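PDB 5Z9I: putative P450-like enzyme from Streptomyces himastatinicus ATCC 53653, which probably acts as a cytochrome P450 heme-dependent monooxygenase in microbial secondary metabolism. Local coordinates for residues 246-251 and 388-393; 261-266 and 328-333. The protein carries 1 engineered substitution. All blocks are in the same frame, centred on the assembly; numbering follows the deposited sequence.

Contact 1 (246-251 and 388-393)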
# COMPACT_ATOMS: atom_id res chain seq x y z
N ILE A 246 -0.69 -4.34 9.40
CA ILE A 246 -0.34 -4.86 10.71
C ILE A 246 -1.25 -4.28 11.78
O ILE A 246 -1.81 -5.03 12.60
CB ILE A 246 1.12 -4.56 11.04
CG1 ILE A 246 2.02 -5.33 10.05
CG2 ILE A 246 1.43 -4.84 12.52
CD1 ILE A 246 3.46 -4.96 10.14
N ALA A 247 -1.43 -2.95 11.75
CA ALA A 247 -2.21 -2.28 12.78
C ALA A 247 -3.70 -2.62 12.65
O ALA A 247 -4.36 -2.85 13.66
CB ALA A 247 -1.99 -0.77 12.74
N ASN A 248 -4.22 -2.66 11.42
CA ASN A 248 -5.62 -3.02 11.19
C ASN A 248 -5.87 -4.42 11.71
O ASN A 248 -6.94 -4.71 12.22
CB ASN A 248 -6.01 -3.00 9.71
CG ASN A 248 -6.02 -1.61 9.09
OD1 ASN A 248 -5.94 -0.57 9.77
ND2 ASN A 248 -6.11 -1.59 7.76
N THR A 249 -4.88 -5.30 11.55
CA THR A 249 -5.05 -6.68 11.99
C THR A 249 -5.18 -6.74 13.51
O THR A 249 -6.05 -7.44 14.03
CB THR A 249 -3.89 -7.57 11.52
OG1 THR A 249 -3.77 -7.45 10.10
CG2 THR A 249 -4.15 -9.01 11.87
N MET A 250 -4.33 -5.99 14.23
CA MET A 250 -4.36 -6.04 15.69
C MET A 250 -5.66 -5.43 16.21
O MET A 250 -6.20 -5.88 17.22
CB MET A 250 -3.15 -5.34 16.29
CG MET A 250 -1.81 -5.96 15.82
SD MET A 250 -1.71 -7.76 16.04
CE MET A 250 -1.72 -7.87 17.84
N LEU A 251 -6.15 -4.42 15.50
CA LEU A 251 -7.44 -3.80 15.82
C LEU A 251 -8.60 -4.79 15.64
O LEU A 251 -9.51 -4.85 16.45
CB LEU A 251 -7.69 -2.58 14.94
CG LEU A 251 -9.03 -1.88 15.15
CD1 LEU A 251 -9.09 -1.16 16.51
CD2 LEU A 251 -9.37 -0.93 14.01
N SER A 388 -7.97 2.58 3.38
CA SER A 388 -8.82 2.24 4.52
C SER A 388 -7.99 1.63 5.63
O SER A 388 -7.49 0.49 5.50
CB SER A 388 -9.94 1.26 4.13
OG SER A 388 -10.86 1.85 3.23
N GLY A 389 -7.83 2.36 6.73
CA GLY A 389 -7.07 1.82 7.83
C GLY A 389 -6.67 2.79 8.92
O GLY A 389 -6.78 4.02 8.78
N VAL A 390 -6.17 2.20 10.00
CA VAL A 390 -5.78 2.89 11.22
C VAL A 390 -4.63 3.90 11.02
O VAL A 390 -3.58 3.55 10.49
CB VAL A 390 -5.40 1.81 12.29
CG1 VAL A 390 -4.53 2.36 13.35
CG2 VAL A 390 -6.65 1.22 12.88
N ALA A 391 -4.83 5.14 11.46
CA ALA A 391 -3.76 6.13 11.47
C ALA A 391 -3.05 6.13 12.83
O ALA A 391 -1.84 6.35 12.91
CB ALA A 391 -4.30 7.53 11.15
N THR A 392 -3.81 5.96 13.91
CA THR A 392 -3.23 5.69 15.22
C THR A 392 -3.99 4.54 15.89
O THR A 392 -5.18 4.34 15.65
CB THR A 392 -3.25 6.93 16.18
OG1 THR A 392 -4.57 7.11 16.70
CG2 THR A 392 -2.77 8.22 15.48
N LEU A 393 -3.31 3.81 16.76
CA LEU A 393 -3.95 2.74 17.50
C LEU A 393 -3.45 2.72 18.94
O LEU A 393 -2.51 1.99 19.26
CB LEU A 393 -3.70 1.38 16.82
CG LEU A 393 -4.33 0.15 17.49
CD1 LEU A 393 -5.82 0.38 17.73
CD2 LEU A 393 -4.10 -1.10 16.65

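Contact 2 (261-266 and 328-333)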
# COMPACT_ATOMS: atom_id res chain seq x y z
N ALA A 261 -8.95 -15.57 20.19
CA ALA A 261 -8.67 -16.86 20.82
C ALA A 261 -8.38 -17.91 19.76
O ALA A 261 -7.49 -18.75 19.92
CB ALA A 261 -9.84 -17.29 21.70
N ARG A 262 -9.15 -17.87 18.68
CA ARG A 262 -8.97 -18.81 17.56
C ARG A 262 -7.53 -18.76 17.00
O ARG A 262 -6.89 -19.80 16.84
CB ARG A 262 -10.00 -18.50 16.47
CG ARG A 262 -10.11 -19.47 15.34
CD ARG A 262 -11.11 -18.93 14.34
NE ARG A 262 -11.24 -19.76 13.14
CZ ARG A 262 -11.97 -19.42 12.09
NH1 ARG A 262 -12.63 -18.26 12.08
NH2 ARG A 262 -12.05 -20.23 11.04
N VAL A 263 -7.03 -17.56 16.77
CA VAL A 263 -5.68 -17.38 16.22
C VAL A 263 -4.61 -17.73 17.25
O VAL A 263 -3.62 -18.38 16.91
CB VAL A 263 -5.46 -15.93 15.71
CG1 VAL A 263 -3.99 -15.68 15.40
CG2 VAL A 263 -6.30 -15.68 14.47
N ARG A 264 -4.80 -17.30 18.49
CA ARG A 264 -3.83 -17.65 19.54
C ARG A 264 -3.78 -19.15 19.78
O ARG A 264 -2.74 -19.68 20.12
CB ARG A 264 -4.14 -16.89 20.84
CG ARG A 264 -3.72 -15.40 20.78
CD ARG A 264 -4.16 -14.59 22.03
NE ARG A 264 -3.26 -13.47 22.31
CZ ARG A 264 -3.45 -12.22 21.89
NH1 ARG A 264 -4.51 -11.92 21.16
NH2 ARG A 264 -2.58 -11.27 22.19
N ALA A 265 -4.88 -19.86 19.55
CA ALA A 265 -4.87 -21.33 19.70
C ALA A 265 -4.31 -22.07 18.48
O ALA A 265 -4.16 -23.29 18.50
CB ALA A 265 -6.28 -21.84 20.01
N ASP A 266 -4.01 -21.34 17.41
CA ASP A 266 -3.64 -21.96 16.13
C ASP A 266 -2.87 -20.96 15.29
O ASP A 266 -3.45 -20.26 14.46
CB ASP A 266 -4.91 -22.42 15.39
CG ASP A 266 -4.61 -23.30 14.17
OD1 ASP A 266 -3.46 -23.29 13.65
OD2 ASP A 266 -5.54 -24.01 13.72
N PHE A 328 -15.91 -10.76 9.77
CA PHE A 328 -14.48 -11.00 9.85
C PHE A 328 -14.27 -12.46 10.23
O PHE A 328 -14.74 -12.89 11.28
CB PHE A 328 -13.82 -10.06 10.87
CG PHE A 328 -12.32 -10.06 10.80
CD1 PHE A 328 -11.65 -9.10 10.04
CD2 PHE A 328 -11.57 -11.02 11.46
CE1 PHE A 328 -10.25 -9.09 9.96
CE2 PHE A 328 -10.18 -11.02 11.38
CZ PHE A 328 -9.52 -10.06 10.64
N ASP A 329 -13.57 -13.22 9.39
CA ASP A 329 -13.37 -14.65 9.61
C ASP A 329 -11.89 -14.95 9.46
O ASP A 329 -11.37 -14.93 8.35
CB ASP A 329 -14.20 -15.47 8.61
CG ASP A 329 -13.94 -16.97 8.69
OD1 ASP A 329 -13.10 -17.44 9.49
OD2 ASP A 329 -14.58 -17.70 7.91
N ALA A 330 -11.21 -15.23 10.57
CA ALA A 330 -9.74 -15.24 10.53
C ALA A 330 -9.16 -16.37 9.66
O ALA A 330 -8.02 -16.27 9.20
CB ALA A 330 -9.19 -15.31 11.96
N GLY A 331 -9.93 -17.42 9.43
CA GLY A 331 -9.48 -18.51 8.58
C GLY A 331 -10.23 -18.59 7.26
O GLY A 331 -10.33 -19.68 6.66
N ARG A 332 -10.73 -17.45 6.80
CA ARG A 332 -11.59 -17.43 5.62
C ARG A 332 -10.92 -18.03 4.39
O ARG A 332 -9.84 -17.58 3.96
CB ARG A 332 -12.04 -16.00 5.31
CG ARG A 332 -12.81 -15.89 4.01
CD ARG A 332 -13.17 -14.46 3.67
NE ARG A 332 -14.13 -13.91 4.62
CZ ARG A 332 -15.46 -14.01 4.49
NH1 ARG A 332 -15.99 -14.62 3.45
NH2 ARG A 332 -16.24 -13.47 5.41
N SER A 333 -11.56 -19.06 3.85
CA SER A 333 -11.20 -19.64 2.56
C SER A 333 -12.49 -20.01 1.84
O SER A 333 -13.43 -20.45 2.47
CB SER A 333 -10.30 -20.87 2.71

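Contact 1 (246-251 and 388-393)
The long central helix of the P450 fold, helix 224-255, meets the C-terminal sheet strand 390-396 here, with A247, N248 and L251 facing V390 and L393. N248 does the polar work. Its CG lies anti to the carbonyl carbon (chi1 -68°), which carries the amide across to the backbone on both sides of G389. OD1 accepts from V390 N at 2.8 Å, a nearly straight bond (175° at the hydrogen) that arrives in the carbonyl plane. On the other end of the amide, ND2 makes a long, weak bond to S388 O at 3.4 Å and a second weak one to M281 O. G389 lies between V390 N and S388 O, its CA at the edge of the amide, 3.3 Å from N248 OD1. Apolar side chains one residue before and three after N248 fill the rest of the contact. L251 forks against two partners: CD2 packs on V390 CG2 at 3.6 Å, while CD1 meets L393 CD1 at 3.8 Å. The other branch of L393, CD2, lies 3.5 Å from A247 O, and V390 CG1 reaches A247 CB at 4.1 Å. Helix 125-130 adds to the same core, V126 against V390 and L125 against L393. With every touching residue buried, the amide provides a buried backbone N-H with its acceptor, and its one strong and two weak bonds should fix which end of the amide is oxygen.

Contact 2 (261-266 and 328-333)
V263 and A330 mark the nearest backbone approach, their CA atoms 7.3 Å apart, where the C-terminal part of helix 257-264 faces a type I beta turn running from D329 to R332. That turn belongs to the meander of the P450 fold, ahead of the heme-ligating C347. R332 N closes it on D329 O at 3.0 Å. The D329 carboxylate folds back over it as an Asx turn, OD1 accepting from G331 N at 3.2 Å. The closing residue of the turn, R332, forms a salt bridge with E276 of helix 270-280, consistent with the conserved Glu-Arg-Arg cluster of P450s. From the helix side R262 stretches out, CG anti to the backbone N (chi1 -172°) and the chain fully extended, bringing the guanidinium to D329. NH1 binds OD1 at 2.8 Å in a salt bridge, while NH2 adds a weak bond to the same oxygen. The two flat groups are nearly coplanar, 27° apart, yet NH1 comes in on the anti side and somewhat out of the carboxylate plane. The strongest partner of R262 is Q259 of its own helix, whose OE1 accepts from NH1 and also from A330 N, tying arginine and turn together. Deeper in, V263 CG2 packs on A330 CB at 3.8 Å. Apart from the weak NH2 bond, D329 OD1 takes two donors, R262 NH1 and G331 N, from opposite faces of its plane.

From the N terminus the chain builds helices and strands, 122-124 among them, before helix 224-255 supplies the first half of contact 1; helix 257-264, just after, gives that of contact 2. It then runs through helix 270-280 and the strands between 287 and 310 before the loop at 328-333 closes contact 2. Helix 350-367 follows, and strand 390-396 closes contact 1, so the shorter loop lies wholly within the longer one. The contacts lie about 18 Å apart, centre to centre, and do not touch. Helix 270-280 borders both: S277 meets N248, and L273 meets A330. Contact 1 joins the long helix to the C-terminal sheet; contact 2 joins the short helix after it to the meander.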